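Local structure of kinesin-like protein (Caenorhabditis elegans, 5X3E) at residues I367-R372 against N380-P385. The protein probably acts as a kinesin-6 motor that couples ATP hydrolysis to movement along microtubules. Numbering follows the deposited sequence.
Sequences IEVLRR and NLEQVP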
ATOM      1  N   ILE A 367      -5.447  -1.075  15.357  1.00 81.48           N
ATOM      2  CA  ILE A 367      -6.059   0.203  14.985  1.00 78.94           C
ATOM      3  C   ILE A 367      -7.012   0.687  16.069  1.00 70.47           C
ATOM      4  O   ILE A 367      -7.263   1.894  16.174  1.00 65.12           O
ATOM      5  CB  ILE A 367      -6.807   0.162  13.629  1.00 65.81           C
ATOM      6  CG1 ILE A 367      -8.227  -0.365  13.803  1.00 80.76           C
ATOM      7  CG2 ILE A 367      -6.052  -0.655  12.588  1.00 52.96           C
ATOM      8  CD1 ILE A 367      -9.134  -0.030  12.654  1.00 95.24           C
ATOM      9  N   GLU A 368      -7.547  -0.223  16.889  1.00 66.34           N
ATOM     10  CA  GLU A 368      -8.375   0.201  18.011  1.00 71.28           C
ATOM     11  C   GLU A 368      -7.525   0.852  19.091  1.00 86.49           C
ATOM     12  O   GLU A 368      -7.928   1.863  19.680  1.00 98.79           O
ATOM     13  CB  GLU A 368      -9.166  -0.980  18.569  1.00 70.02           C
ATOM     14  CG  GLU A 368     -10.305  -1.418  17.658  1.00 81.85           C
ATOM     15  CD  GLU A 368     -11.160  -2.513  18.261  1.00105.70           C
ATOM     16  OE1 GLU A 368     -11.983  -2.209  19.150  1.00119.18           O
ATOM     17  OE2 GLU A 368     -11.018  -3.679  17.835  1.00113.17           O
ATOM     18  N   VAL A 369      -6.347   0.286  19.365  1.00 86.48           N
ATOM     19  CA  VAL A 369      -5.398   0.948  20.257  1.00 77.94           C
ATOM     20  C   VAL A 369      -4.939   2.268  19.650  1.00 81.12           C
ATOM     21  O   VAL A 369      -4.740   3.261  20.364  1.00 87.99           O
ATOM     22  CB  VAL A 369      -4.210   0.015  20.563  1.00 75.60           C
ATOM     23  CG1 VAL A 369      -3.180   0.725  21.427  1.00 84.62           C
ATOM     24  CG2 VAL A 369      -4.699  -1.243  21.257  1.00 71.30           C
ATOM     25  N   LEU A 370      -4.759   2.300  18.325  1.00 76.28           N
ATOM     26  CA  LEU A 370      -4.347   3.533  17.659  1.00 74.18           C
ATOM     27  C   LEU A 370      -5.391   4.626  17.824  1.00 81.41           C
ATOM     28  O   LEU A 370      -5.052   5.787  18.080  1.00 90.30           O
ATOM     29  CB  LEU A 370      -4.083   3.276  16.175  1.00 68.72           C
ATOM     30  CG  LEU A 370      -3.793   4.525  15.337  1.00 63.02           C
ATOM     31  CD1 LEU A 370      -2.530   5.225  15.817  1.00 61.78           C
ATOM     32  CD2 LEU A 370      -3.679   4.171  13.864  1.00 60.53           C
ATOM     33  N   ARG A 371      -6.669   4.275  17.670  1.00 75.94           N
ATOM     34  CA  ARG A 371      -7.731   5.261  17.822  1.00 76.15           C
ATOM     35  C   ARG A 371      -7.766   5.833  19.231  1.00 82.73           C
ATOM     36  O   ARG A 371      -7.925   7.044  19.413  1.00 90.20           O
ATOM     37  CB  ARG A 371      -9.077   4.641  17.473  1.00 73.42           C
ATOM     38  CG  ARG A 371      -9.360   4.548  15.990  1.00 67.19           C
ATOM     39  CD  ARG A 371     -10.527   3.617  15.763  1.00 72.25           C
ATOM     40  NE  ARG A 371     -10.937   3.555  14.369  1.00 84.64           N
ATOM     41  CZ  ARG A 371     -11.599   2.533  13.843  1.00 95.25           C
ATOM     42  NH1 ARG A 371     -11.912   1.487  14.599  1.00 90.41           N
ATOM     43  NH2 ARG A 371     -11.945   2.553  12.566  1.00106.08           N
ATOM     44  N   ARG A 372      -7.633   4.976  20.244  1.00 80.87           N
ATOM     45  CA  ARG A 372      -7.681   5.468  21.617  1.00 88.26           C
ATOM     46  C   ARG A 372      -6.493   6.372  21.910  1.00 91.57           C
ATOM     47  O   ARG A 372      -6.630   7.384  22.608  1.00 98.02           O
ATOM     48  CB  ARG A 372      -7.705   4.297  22.597  1.00 91.95           C
ATOM     49  CG  ARG A 372      -8.814   3.291  22.352  1.00 94.44           C
ATOM     50  CD  ARG A 372      -8.866   2.251  23.459  1.00 97.32           C
ATOM     51  NE  ARG A 372      -9.735   1.131  23.118  1.00104.44           N
ATOM     52  CZ  ARG A 372      -9.287  -0.072  22.769  1.00 97.77           C
ATOM     53  NH1 ARG A 372      -7.982  -0.305  22.731  1.00 88.77           N
ATOM     54  NH2 ARG A 372     -10.141  -1.041  22.467  1.00104.77           N
ATOM     55  N   ASN A 380       0.155   8.303  29.523  1.00133.58           N
ATOM     56  CA  ASN A 380      -1.016   7.452  29.735  1.00130.73           C
ATOM     57  C   ASN A 380      -1.569   6.883  28.429  1.00127.56           C
ATOM     58  O   ASN A 380      -2.772   6.640  28.313  1.00134.10           O
ATOM     59  CB  ASN A 380      -2.120   8.195  30.497  1.00128.69           C
ATOM     60  CG  ASN A 380      -1.840   8.292  31.983  1.00139.28           C
ATOM     61  OD1 ASN A 380      -1.209   7.408  32.562  1.00142.93           O
ATOM     62  ND2 ASN A 380      -2.319   9.362  32.610  1.00143.14           N
ATOM     63  N   LEU A 381      -0.718   6.667  27.431  1.00118.69           N
ATOM     64  CA  LEU A 381      -1.162   6.041  26.194  1.00116.68           C
ATOM     65  C   LEU A 381      -0.703   4.587  26.183  1.00116.19           C
ATOM     66  O   LEU A 381       0.372   4.255  26.690  1.00124.86           O
ATOM     67  CB  LEU A 381      -0.649   6.795  24.961  1.00112.37           C
ATOM     68  CG  LEU A 381       0.812   7.192  24.712  1.00111.59           C
ATOM     69  CD1 LEU A 381       1.724   6.003  24.441  1.00114.58           C
ATOM     70  CD2 LEU A 381       0.892   8.193  23.562  1.00 98.32           C
ATOM     71  N   GLU A 382      -1.527   3.718  25.600  1.00103.80           N
ATOM     72  CA  GLU A 382      -1.335   2.281  25.728  1.00 97.88           C
ATOM     73  C   GLU A 382      -0.544   1.684  24.572  1.00 95.92           C
ATOM     74  O   GLU A 382      -0.541   2.199  23.450  1.00101.54           O
ATOM     75  CB  GLU A 382      -2.674   1.554  25.868  1.00 92.71           C
ATOM     76  CG  GLU A 382      -3.765   2.018  24.940  1.00 94.42           C
ATOM     77  CD  GLU A 382      -5.052   1.254  25.165  1.00107.02           C
ATOM     78  OE1 GLU A 382      -4.991   0.149  25.741  1.00109.21           O
ATOM     79  OE2 GLU A 382      -6.123   1.761  24.780  1.00115.19           O
ATOM     80  N   GLN A 383       0.128   0.577  24.878  1.00 92.74           N
ATOM     81  CA  GLN A 383       1.000  -0.098  23.930  1.00 91.82           C
ATOM     82  C   GLN A 383       0.192  -0.684  22.779  1.00 80.77           C
ATOM     83  O   GLN A 383      -0.912  -1.200  22.971  1.00 80.36           O
ATOM     84  CB  GLN A 383       1.783  -1.202  24.651  1.00 96.86           C
ATOM     85  CG  GLN A 383       2.668  -2.065  23.764  1.00105.23           C
ATOM     86  CD  GLN A 383       3.878  -1.319  23.241  1.00109.39           C
ATOM     87  OE1 GLN A 383       4.162  -1.338  22.043  1.00112.89           O
ATOM     88  NE2 GLN A 383       4.603  -0.662  24.140  1.00107.32           N
ATOM     89  N   VAL A 384       0.750  -0.594  21.577  1.00 75.29           N
ATOM     90  CA  VAL A 384       0.162  -1.206  20.389  1.00 73.51           C
ATOM     91  C   VAL A 384       0.722  -2.621  20.276  1.00 78.84           C
ATOM     92  O   VAL A 384       1.953  -2.784  20.227  1.00 94.80           O
ATOM     93  CB  VAL A 384       0.472  -0.392  19.126  1.00 66.51           C
ATOM     94  CG1 VAL A 384      -0.155  -1.038  17.907  1.00 63.65           C
ATOM     95  CG2 VAL A 384      -0.014   1.033  19.286  1.00 68.32           C
ATOM     96  N   PRO A 385      -0.123  -3.658  20.254  1.00 74.84           N
ATOM     97  CA  PRO A 385       0.361  -5.053  20.226  1.00 67.13           C
ATOM     98  C   PRO A 385       0.854  -5.481  18.847  1.00 63.51           C
ATOM     99  O   PRO A 385       0.440  -6.503  18.296  1.00 67.56           O
ATOM    100  CB  PRO A 385      -0.885  -5.835  20.669  1.00 66.38           C
ATOM    101  CG  PRO A 385      -2.029  -5.001  20.186  1.00 70.10           C
ATOM    102  CD  PRO A 385      -1.592  -3.575  20.345  1.00 74.60           C
TER
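OE2 of E382 meets the guanidinium of R372 in a salt bridge whose hydrogen bond, from NH1 to OE2 over 3.5 Å, is weak and bent to 148°. The carboxylate oxygen lies at the edge of the guanidinium, near its plane, yet the two flat groups are turned 44° against each other. The same oxygen also lies alongside the CD methylene of R372. R372 runs extended from CG to NE, whereas E382 reaches over with CG between its backbone N and carbonyl carbon (chi1 43°) and the chain straight beyond. R372 has a looser partner one helical turn back: OE1 of E368 lies 4.0 Å from NH2 of R372 but well out of the guanidinium plane, so no N-H points at it and only the charges attract. Together the three residues form a small salt-bridge network.

The buried part of the contact is formed by V369 and V384, with V369 giving up the most surface. CG1 of V369 stands 3.4 Å from the backbone O of Q383 and also touches the carbonyl O of E382. CG of E382 packs on CG1 of V369 at 3.8 Å. CG2 of V384 meets CG1 of V369 at 3.8 Å. The other branch, CG2 of V369, lies 4.0 Å from CD of the P385 ring. V384 and P385 also pack on C366 of the same helix, and the side chain of N373 accepts a hydrogen bond from E382 N through OD1.

The arrangement folds the loop that follows helix 350-375 back along the C-terminal part of that helix, within the kinesin motor domain. It illustrates how a loop can be held on its own helix largely by van der Waals packing, here one valine against backbone carbonyls, V384 and P385, while a long ion pair at the exposed margin probably adds only modest attraction.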